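Local coordinates for trilobed Protease (Pyrococcus furiosus, PDB 2GOP), which probably hydrolyses peptides, the seven-bladed beta-propeller with its open-Velcro topology forming one domain of the enzyme, at residues 82-88 against 99-105; 13-17 against 337-341; 19-23 against 63-68; 16-20 against 314-318. All blocks are in the same frame, centred on the assembly; numbering follows the deposited sequence. Where two conformers were deposited one is given.

Interaction 1: 82-88 against 99-105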
# COMPACT_ATOMS: atom_id res chain seq x y z
N LYS A 82 16.56 -2.96 -22.88
CA LYS A 82 16.43 -4.36 -22.47
C LYS A 82 15.28 -4.59 -21.49
O LYS A 82 14.88 -5.73 -21.27
CB LYS A 82 17.72 -4.83 -21.79
CG LYS A 82 18.68 -5.62 -22.67
CD LYS A 82 19.83 -6.15 -21.82
CE LYS A 82 20.31 -7.52 -22.27
NZ LYS A 82 21.20 -8.14 -21.24
N LYS A 83 14.75 -3.51 -20.91
CA LYS A 83 13.80 -3.59 -19.80
C LYS A 83 14.38 -4.43 -18.65
O LYS A 83 13.77 -5.39 -18.18
CB LYS A 83 12.45 -4.17 -20.26
CG LYS A 83 11.63 -3.26 -21.16
CD LYS A 83 10.21 -3.82 -21.32
CE LYS A 83 9.37 -2.98 -22.28
NZ LYS A 83 7.95 -3.46 -22.34
N VAL A 84 15.59 -4.08 -18.23
CA VAL A 84 16.21 -4.71 -17.07
C VAL A 84 16.85 -3.66 -16.19
O VAL A 84 17.26 -2.61 -16.68
CB VAL A 84 17.28 -5.75 -17.45
CG1 VAL A 84 16.65 -6.95 -18.12
CG2 VAL A 84 18.35 -5.11 -18.34
N SER A 85 16.91 -3.96 -14.89
CA SER A 85 17.58 -3.11 -13.92
C SER A 85 18.90 -3.77 -13.59
O SER A 85 18.94 -4.98 -13.35
CB SER A 85 16.75 -2.98 -12.64
OG SER A 85 15.38 -2.86 -12.95
N GLU A 86 19.96 -2.99 -13.54
CA GLU A 86 21.27 -3.55 -13.30
C GLU A 86 21.80 -3.05 -11.98
O GLU A 86 21.64 -1.88 -11.66
CB GLU A 86 22.23 -3.14 -14.40
CG GLU A 86 21.72 -3.40 -15.80
CD GLU A 86 22.47 -2.58 -16.82
OE1 GLU A 86 23.60 -2.18 -16.52
OE2 GLU A 86 21.91 -2.32 -17.90
N ILE A 87 22.42 -3.95 -11.22
CA ILE A 87 23.16 -3.55 -10.04
C ILE A 87 24.64 -3.40 -10.42
O ILE A 87 25.21 -4.25 -11.10
CB ILE A 87 22.99 -4.55 -8.89
CG1 ILE A 87 21.51 -4.65 -8.49
CG2 ILE A 87 23.84 -4.13 -7.68
CD1 ILE A 87 20.82 -3.31 -8.16
N TRP A 88 25.22 -2.28 -9.98
CA TRP A 88 26.59 -1.92 -10.22
C TRP A 88 27.30 -1.68 -8.89
O TRP A 88 26.66 -1.39 -7.88
CB TRP A 88 26.66 -0.61 -11.02
CG TRP A 88 26.40 -0.76 -12.47
CD1 TRP A 88 25.24 -1.15 -13.06
CD2 TRP A 88 27.32 -0.50 -13.53
NE1 TRP A 88 25.38 -1.16 -14.42
CE2 TRP A 88 26.65 -0.77 -14.74
CE3 TRP A 88 28.65 -0.06 -13.58
CZ2 TRP A 88 27.27 -0.63 -15.98
CZ3 TRP A 88 29.26 0.07 -14.81
CH2 TRP A 88 28.57 -0.20 -15.99
N LYS A 99 29.07 -3.50 -13.79
CA LYS A 99 27.80 -4.18 -13.61
C LYS A 99 28.08 -5.51 -12.92
O LYS A 99 28.97 -6.25 -13.35
CB LYS A 99 27.17 -4.38 -14.99
CG LYS A 99 25.89 -5.18 -15.05
CD LYS A 99 25.62 -5.57 -16.51
CE LYS A 99 24.33 -6.34 -16.67
NZ LYS A 99 24.13 -6.74 -18.09
N ILE A 100 27.35 -5.82 -11.86
CA ILE A 100 27.51 -7.11 -11.17
C ILE A 100 26.31 -8.04 -11.28
O ILE A 100 26.43 -9.23 -11.02
CB ILE A 100 27.89 -6.93 -9.69
CG1 ILE A 100 26.73 -6.31 -8.89
CG2 ILE A 100 29.14 -6.10 -9.58
CD1 ILE A 100 26.83 -6.52 -7.37
N LEU A 101 25.16 -7.51 -11.69
CA LEU A 101 23.93 -8.29 -11.74
C LEU A 101 22.90 -7.63 -12.63
O LEU A 101 22.85 -6.42 -12.75
CB LEU A 101 23.34 -8.43 -10.33
CG LEU A 101 22.08 -9.28 -10.21
CD1 LEU A 101 22.47 -10.73 -9.99
CD2 LEU A 101 21.20 -8.75 -9.10
N GLU A 102 22.07 -8.47 -13.24
CA GLU A 102 20.94 -8.05 -14.05
C GLU A 102 19.66 -8.68 -13.50
O GLU A 102 19.64 -9.87 -13.16
CB GLU A 102 21.16 -8.51 -15.50
CG GLU A 102 20.41 -7.70 -16.52
CD GLU A 102 20.83 -8.03 -17.95
OE1 GLU A 102 22.00 -8.39 -18.16
OE2 GLU A 102 19.97 -7.91 -18.85
N ALA A 103 18.61 -7.88 -13.40
CA ALA A 103 17.31 -8.38 -12.95
C ALA A 103 16.18 -7.56 -13.56
O ALA A 103 16.41 -6.46 -14.04
CB ALA A 103 17.22 -8.36 -11.43
N LYS A 104 14.97 -8.10 -13.51
CA LYS A 104 13.80 -7.43 -14.05
C LYS A 104 13.52 -6.19 -13.21
O LYS A 104 13.43 -5.08 -13.74
CB LYS A 104 12.60 -8.38 -14.03
CG LYS A 104 11.43 -7.99 -14.91
CD LYS A 104 10.30 -9.02 -14.78
CE LYS A 104 9.18 -8.82 -15.81
NZ LYS A 104 9.44 -9.50 -17.12
N ASN A 105 13.42 -6.39 -11.90
CA ASN A 105 13.13 -5.32 -10.97
C ASN A 105 13.94 -5.51 -9.68
O ASN A 105 14.22 -6.63 -9.27
CB ASN A 105 11.63 -5.32 -10.66
CG ASN A 105 11.18 -4.09 -9.91
OD1 ASN A 105 10.70 -4.18 -8.77
ND2 ASN A 105 11.33 -2.92 -10.53
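Lys-99 lays the root of its side chain over the Trp-88 indole: CB sits 3.9 Å from the centroid of the five-membered ring in a CH-pi contact, and the Lys-99 backbone N also lies over the ring. With CG anti to its own backbone N (chi1 175°) and the chain extended beyond, Lys-99 crosses Glu-86 at about a right angle. Its NZ forms a salt bridge with Glu-102 OE1 at 2.7 Å, from above the carboxylate plane. Lys-82 comes in across Glu-102 and completes the network, its NZ salt-bridged to the syn lone pair of Glu-102 OE2 at 2.7 Å. In the indole plane, Trp-88 NE1 donates to Glu-86 OE1 on its anti side, at 2.9 Å. On the other face of the sheet Ile-87 and Leu-101 lie side by side, and Ile-87 CG2 packs on Ile-100 CG1. All stand on the two outer strands of one propeller blade, an antiparallel hairpin with a classic beta bulge: Ile-87 O takes Ile-100 N at 2.8 Å and Leu-101 N more weakly. Lys-82 NZ and Lys-99 NZ are 4.5 Å apart, so the Glu-102 carboxylate probably offsets part of their charge and is likely to stay ionised between them.

Interaction 2: 13-17 against 337-341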
# COMPACT_ATOMS: atom_id res chain seq x y z
N LYS A 13 11.94 23.22 -14.41
CA LYS A 13 13.23 23.89 -14.53
C LYS A 13 14.15 23.43 -13.39
O LYS A 13 15.25 23.96 -13.21
CB LYS A 13 13.06 25.41 -14.42
CG LYS A 13 11.83 26.01 -15.11
CD LYS A 13 12.16 26.62 -16.47
CE LYS A 13 12.72 25.60 -17.45
NZ LYS A 13 12.93 26.21 -18.79
N PHE A 14 13.68 22.45 -12.61
CA PHE A 14 14.20 22.21 -11.27
C PHE A 14 15.10 20.98 -11.15
O PHE A 14 15.18 20.16 -12.05
CB PHE A 14 13.04 22.07 -10.28
CG PHE A 14 12.16 23.29 -10.23
CD1 PHE A 14 12.68 24.52 -9.83
CD2 PHE A 14 10.81 23.21 -10.58
CE1 PHE A 14 11.87 25.64 -9.79
CE2 PHE A 14 10.00 24.33 -10.53
CZ PHE A 14 10.53 25.55 -10.14
N ALA A 15 15.79 20.91 -10.02
CA ALA A 15 16.56 19.74 -9.62
C ALA A 15 15.73 18.99 -8.59
O ALA A 15 15.24 19.59 -7.64
CB ALA A 15 17.88 20.16 -9.02
N TYR A 16 15.55 17.69 -8.80
CA TYR A 16 14.73 16.87 -7.92
C TYR A 16 15.60 15.86 -7.18
O TYR A 16 16.17 14.96 -7.80
CB TYR A 16 13.64 16.16 -8.73
CG TYR A 16 12.67 17.12 -9.38
CD1 TYR A 16 11.61 17.67 -8.66
CD2 TYR A 16 12.81 17.48 -10.72
CE1 TYR A 16 10.72 18.57 -9.26
CE2 TYR A 16 11.93 18.37 -11.33
CZ TYR A 16 10.89 18.91 -10.59
OH TYR A 16 10.00 19.79 -11.20
N LEU A 17 15.68 16.03 -5.86
CA LEU A 17 16.55 15.22 -5.02
C LEU A 17 15.80 14.05 -4.40
O LEU A 17 14.67 14.21 -3.94
CB LEU A 17 17.16 16.07 -3.90
CG LEU A 17 18.45 16.82 -4.21
CD1 LEU A 17 18.31 17.75 -5.39
CD2 LEU A 17 18.88 17.58 -2.99
N THR A 337 22.65 21.51 0.31
CA THR A 337 22.38 21.80 -1.10
C THR A 337 21.46 23.01 -1.24
O THR A 337 20.69 23.33 -0.35
CB THR A 337 21.74 20.58 -1.84
OG1 THR A 337 20.44 20.31 -1.31
CG2 THR A 337 22.61 19.34 -1.71
N ASP A 338 21.58 23.69 -2.38
CA ASP A 338 20.70 24.81 -2.71
C ASP A 338 20.47 24.88 -4.22
O ASP A 338 20.46 25.95 -4.81
CB ASP A 338 21.27 26.12 -2.16
CG ASP A 338 22.66 26.44 -2.70
OD1 ASP A 338 23.25 25.62 -3.42
OD2 ASP A 338 23.18 27.53 -2.39
N TYR A 339 20.28 23.71 -4.83
CA TYR A 339 20.21 23.59 -6.28
C TYR A 339 19.18 24.54 -6.87
O TYR A 339 19.44 25.25 -7.84
CB TYR A 339 19.87 22.15 -6.68
CG TYR A 339 21.03 21.20 -6.55
CD1 TYR A 339 22.07 21.21 -7.49
CD2 TYR A 339 21.11 20.28 -5.51
CE1 TYR A 339 23.14 20.33 -7.39
CE2 TYR A 339 22.18 19.41 -5.39
CZ TYR A 339 23.19 19.43 -6.34
OH TYR A 339 24.25 18.57 -6.23
N ASN A 340 18.01 24.58 -6.25
CA ASN A 340 16.88 25.33 -6.80
C ASN A 340 16.82 26.80 -6.43
O ASN A 340 16.07 27.56 -7.06
CB ASN A 340 15.59 24.61 -6.44
CG ASN A 340 15.49 23.29 -7.13
OD1 ASN A 340 15.44 23.24 -8.36
ND2 ASN A 340 15.52 22.21 -6.36
N ASP A 341 17.59 27.21 -5.43
CA ASP A 341 17.70 28.63 -5.08
C ASP A 341 19.16 29.00 -4.80
O ASP A 341 19.52 29.40 -3.69
CB ASP A 341 16.80 28.93 -3.88
CG ASP A 341 15.36 28.50 -4.11
OD1 ASP A 341 15.07 27.29 -3.92
OD2 ASP A 341 14.52 29.35 -4.50
O HOH W 1 16.77 25.08 -10.82
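The carboxamide of Asn-340 clasps both backbone polar atoms of Ala-15. OD1 of Asn-340 accepts from Ala-15 N at 2.9 Å, on a lone pair in the carbonyl plane and nearly straight at 169°. ND2 of Asn-340 donates to Ala-15 O, also at 2.9 Å, with that oxygen in the amide plane. The Asn-340 side chain stands with CG anti to its own carbonyl carbon (chi1 -67°), which turns the amide toward Ala-15. Water 1 adds a looser bridge, donating to Lys-13 O and weakly to Asn-340 OD1. A leucine in place of Asn-340 would probably leave Ala-15 N and O without these mates and set the start of the strand free to shift.

Segment 13-17 leads into the first strand of the first blade, whereas segment 337-341 follows the last strand of the seventh. In this open-Velcro propeller each terminal blade takes its four strands from one end of the chain, and here the ends meet through a side chain instead of sharing a blade. Glu-325 holds the loop, bonding Thr-337 OG1 and the backbone N of Tyr-339 and Asn-340.

Van der Waals contacts flank the amide. Phe-14 CB lies 3.3 Å from Asn-340 OD1, and its ring plane is turned 74° from the amide. Ala-15 CB packs on Tyr-339 CB at 3.7 Å. Leu-17 crosses Tyr-339 at about a right angle, CD1 being 3.8 Å from Tyr-339 CD2, while its CD2 and Thr-337 OG1 meet tip to tip. The Tyr-339 hydroxyl is hydrogen-bonded to that of Tyr-29.

Interaction 3: 19-23 against 63-68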
# COMPACT_ATOMS: atom_id res chain seq x y z
N ASP A 19 16.39 9.98 -2.17
CA ASP A 19 17.17 8.89 -1.62
C ASP A 19 18.48 9.33 -0.95
O ASP A 19 19.59 8.92 -1.37
CB ASP A 19 17.45 7.85 -2.70
CG ASP A 19 17.75 6.47 -2.13
OD1 ASP A 19 17.73 6.31 -0.89
OD2 ASP A 19 18.00 5.55 -2.94
N PRO A 20 18.37 10.10 0.15
CA PRO A 20 19.57 10.57 0.87
C PRO A 20 20.23 9.43 1.64
O PRO A 20 19.56 8.59 2.23
CB PRO A 20 19.01 11.59 1.85
CG PRO A 20 17.61 11.15 2.10
CD PRO A 20 17.13 10.55 0.80
N ARG A 21 21.56 9.42 1.62
CA ARG A 21 22.34 8.38 2.24
C ARG A 21 23.55 8.99 2.91
O ARG A 21 24.09 10.01 2.46
CB ARG A 21 22.82 7.39 1.18
CG ARG A 21 21.70 6.65 0.49
CD ARG A 21 21.22 5.52 1.34
NE ARG A 21 19.85 5.15 1.02
CZ ARG A 21 19.25 4.06 1.47
NH1 ARG A 21 19.88 3.22 2.28
NH2 ARG A 21 17.99 3.81 1.10
N THR A 22 24.01 8.34 3.98
CA THR A 22 25.23 8.75 4.64
C THR A 22 26.00 7.58 5.27
O THR A 22 25.41 6.65 5.82
CB THR A 22 24.94 9.82 5.71
OG1 THR A 22 26.18 10.38 6.19
CG2 THR A 22 24.14 9.23 6.87
N LYS A 23 27.33 7.63 5.13
CA LYS A 23 28.24 6.76 5.87
C LYS A 23 29.47 7.59 6.18
O LYS A 23 30.00 8.26 5.30
CB LYS A 23 28.68 5.55 5.04
CG LYS A 23 27.58 4.56 4.72
CD LYS A 23 27.04 3.88 5.97
CE LYS A 23 26.01 2.82 5.59
NZ LYS A 23 25.44 2.11 6.76
N MET A 63 19.46 4.55 -6.51
CA MET A 63 19.72 3.60 -5.42
C MET A 63 21.16 3.65 -4.89
O MET A 63 21.81 2.60 -4.77
CB MET A 63 19.38 2.17 -5.83
CG MET A 63 17.94 1.91 -6.21
SD MET A 63 17.51 0.15 -6.12
CE MET A 63 17.43 -0.10 -4.35
N PRO A 64 21.67 4.85 -4.55
CA PRO A 64 23.02 4.94 -4.00
C PRO A 64 23.11 4.27 -2.64
O PRO A 64 22.29 4.52 -1.76
CB PRO A 64 23.23 6.45 -3.85
CG PRO A 64 21.86 7.01 -3.72
CD PRO A 64 21.03 6.17 -4.66
N ARG A 65 24.10 3.39 -2.48
CA ARG A 65 24.34 2.71 -1.21
C ARG A 65 25.82 2.78 -0.92
O ARG A 65 26.63 2.14 -1.61
CB ARG A 65 23.85 1.25 -1.27
CG ARG A 65 22.36 1.09 -1.62
CD ARG A 65 21.44 1.62 -0.54
NE ARG A 65 20.02 1.33 -0.82
CZ ARG A 65 19.17 2.13 -1.47
NH1 ARG A 65 19.54 3.33 -1.91
NH2 ARG A 65 17.93 1.73 -1.65
N ILE A 66 26.20 3.59 0.06
CA ILE A 66 27.60 3.75 0.41
C ILE A 66 27.95 2.61 1.34
O ILE A 66 27.22 2.35 2.28
CB ILE A 66 27.88 5.08 1.13
CG1 ILE A 66 27.45 6.28 0.27
CG2 ILE A 66 29.38 5.17 1.51
CD1 ILE A 66 27.05 7.50 1.09
N SER A 67 29.07 1.93 1.09
CA SER A 67 29.52 0.87 1.99
C SER A 67 29.90 1.48 3.34
O SER A 67 30.43 2.59 3.40
CB SER A 67 30.71 0.11 1.39
OG SER A 67 31.85 0.94 1.24
N PRO A 68 29.63 0.76 4.45
CA PRO A 68 30.00 1.28 5.77
C PRO A 68 31.41 1.91 5.86
O PRO A 68 31.60 2.93 6.53
CB PRO A 68 29.90 0.04 6.66
CG PRO A 68 28.79 -0.76 6.01
CD PRO A 68 28.97 -0.56 4.54
O HOH W 2 17.12 5.85 -5.44
O HOH W 3 15.74 3.44 -2.88
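Met-63 meets Asp-19 where the innermost strands of the first two propeller blades run nearly parallel, their axes 10° apart and 6.9 Å at closest approach, with no backbone hydrogen bond between them. Water 2 accepts from Met-63 N and donates to Asp-19 OD2. Pro-64 sets ring atom CD against Asp-19 OD2, while its carbonyl O lies 3.2 Å from Arg-21 CG and also accepts from Arg-65 NH1.

Arg-65 is the hub of a network in which Asp-19 forms salt bridges with both arginines. Its NH1 donates to Asp-19 OD2 at 2.9 Å, on the syn side of the carboxylate, and water 3 links Arg-65 NH2 to the same oxygen. Over one face of this guanidinium lies that of Arg-21, centres 3.5 Å apart and planes within 8°, an offset stack of two cations that share Asp-19. Arg-21 grips Asp-19 OD1 side-on with NE and NH2, a bend at chi2 (-81°) bringing its plane over Arg-65. An alanine at Arg-21 removes both donors to Asp-19 OD1, and the carboxylate and the Arg-65 guanidinium would probably be freer to turn. Arg-65 NE is tied to Leu-109 O, in the next blade.

Ile-66 and Lys-23 pass alongside, running opposite ways, with Ile-66 CG2 at 3.6 Å from Lys-23 CB. Past Ser-67, the backbone at Pro-68 ends the contact: its CA lies 3.9 Å from Lys-23 CD.

Interaction 4: 16-20 against 314-318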
# COMPACT_ATOMS: atom_id res chain seq x y z
N TYR A 16 15.55 17.69 -8.80
CA TYR A 16 14.73 16.87 -7.92
C TYR A 16 15.60 15.86 -7.18
O TYR A 16 16.17 14.96 -7.80
CB TYR A 16 13.64 16.16 -8.73
CG TYR A 16 12.67 17.12 -9.38
CD1 TYR A 16 11.61 17.67 -8.66
CD2 TYR A 16 12.81 17.48 -10.72
CE1 TYR A 16 10.72 18.57 -9.26
CE2 TYR A 16 11.93 18.37 -11.33
CZ TYR A 16 10.89 18.91 -10.59
OH TYR A 16 10.00 19.79 -11.20
N LEU A 17 15.68 16.03 -5.86
CA LEU A 17 16.55 15.22 -5.02
C LEU A 17 15.80 14.05 -4.40
O LEU A 17 14.67 14.21 -3.94
CB LEU A 17 17.16 16.07 -3.90
CG LEU A 17 18.45 16.82 -4.21
CD1 LEU A 17 18.31 17.75 -5.39
CD2 LEU A 17 18.88 17.58 -2.99
N SER A 18 16.44 12.89 -4.34
CA SER A 18 15.82 11.73 -3.72
C SER A 18 16.86 10.83 -3.08
O SER A 18 18.04 10.92 -3.39
CB SER A 18 14.98 10.93 -4.73
OG SER A 18 15.75 10.53 -5.85
N ASP A 19 16.39 9.98 -2.17
CA ASP A 19 17.17 8.89 -1.62
C ASP A 19 18.48 9.33 -0.95
O ASP A 19 19.59 8.92 -1.37
CB ASP A 19 17.45 7.85 -2.70
CG ASP A 19 17.75 6.47 -2.13
OD1 ASP A 19 17.73 6.31 -0.89
OD2 ASP A 19 18.00 5.55 -2.94
N PRO A 20 18.37 10.10 0.15
CA PRO A 20 19.57 10.57 0.87
C PRO A 20 20.23 9.43 1.64
O PRO A 20 19.56 8.59 2.23
CB PRO A 20 19.01 11.59 1.85
CG PRO A 20 17.61 11.15 2.10
CD PRO A 20 17.13 10.55 0.80
N VAL A 314 21.22 12.68 8.06
CA VAL A 314 21.01 13.38 6.79
C VAL A 314 19.57 13.19 6.35
O VAL A 314 18.99 12.12 6.54
CB VAL A 314 21.96 12.86 5.66
CG1 VAL A 314 21.49 11.51 5.10
CG2 VAL A 314 22.07 13.89 4.54
N TYR A 315 18.98 14.22 5.78
CA TYR A 315 17.60 14.12 5.32
C TYR A 315 17.31 15.11 4.22
O TYR A 315 18.01 16.13 4.07
CB TYR A 315 16.62 14.30 6.49
CG TYR A 315 16.88 15.53 7.36
CD1 TYR A 315 16.36 16.78 7.01
CD2 TYR A 315 17.60 15.42 8.53
CE1 TYR A 315 16.58 17.89 7.82
CE2 TYR A 315 17.82 16.53 9.35
CZ TYR A 315 17.32 17.76 8.99
OH TYR A 315 17.56 18.83 9.81
N LEU A 316 16.30 14.77 3.42
CA LEU A 316 15.68 15.70 2.50
C LEU A 316 14.50 16.39 3.21
O LEU A 316 13.65 15.72 3.81
CB LEU A 316 15.19 14.98 1.24
CG LEU A 316 16.27 14.42 0.30
CD1 LEU A 316 15.63 13.66 -0.86
CD2 LEU A 316 17.16 15.54 -0.23
N LYS A 317 14.45 17.72 3.12
CA LYS A 317 13.37 18.51 3.70
C LYS A 317 12.71 19.42 2.65
O LYS A 317 13.38 20.25 2.03
CB LYS A 317 13.90 19.38 4.85
CG LYS A 317 12.87 20.35 5.41
CD LYS A 317 13.31 20.96 6.74
CE LYS A 317 14.53 21.83 6.59
NZ LYS A 317 14.71 22.74 7.77
N GLU A 318 11.39 19.28 2.50
CA GLU A 318 10.60 20.08 1.60
C GLU A 318 9.65 20.99 2.38
O GLU A 318 9.20 20.64 3.47
CB GLU A 318 9.80 19.17 0.67
CG GLU A 318 9.08 19.88 -0.45
CD GLU A 318 8.92 19.01 -1.66
OE1 GLU A 318 9.95 18.68 -2.28
OE2 GLU A 318 7.77 18.66 -1.99
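The pyrrolidine ring of Pro-20 meets Leu-316 with CG and CD, the two side chains crossing at a slant: CD is 3.8 Å from Leu-316 CD1, and CG is 4.0 Å from Leu-316 CG. CB of Tyr-315 is directed away from 16-20, and its aromatic ring packs on Ile-304, Phe-307 and Phe-327 of its own blade, with its hydroxyl bonded to Glu-333. The contact closes the propeller circle, for strand 16-20 is the innermost strand of the first blade and 314-318 the second strand of the last. The strand axes are 6.9 Å apart at closest and run 151° to one another; no hydrogen bond crosses between the two segments, whose contact is apolar packing.

Leu-316 is the wedge. Its CG stands anti to the carbonyl carbon (chi1 -68°), which sends both methyls into the 16-20 strand. CD1 reaches the backbone, 3.3 Å from Leu-17 O and 3.5 Å from Ser-18 CA, while that same Leu-17 carbonyl bonds Arg-324. The other Leu-316 methyl, CD2, packs 3.7 Å from Leu-17 CB and 3.8 Å from Leu-17 CD2.

The chain begins at segment 13-17, which waits for almost the whole length of the protein until 337-341 closes interaction 2. Strand 16-23, which overlaps it at Tyr-16 and Leu-17, serves two further contacts: interaction 3 joins it to segment 63-68 and so couples the first and second blades, while interaction 4 joins it to 314-318 and couples the first and last. Interaction 3 closes before interaction 1 opens, the latter being a hairpin within the second blade. Both nest inside the long loop of interaction 2, and interaction 1 also inside that of interaction 4. Interactions 3 and 4 touch through Thr-22 and Val-314; interaction 1 touches no other, though it shares a sheet with interaction 3.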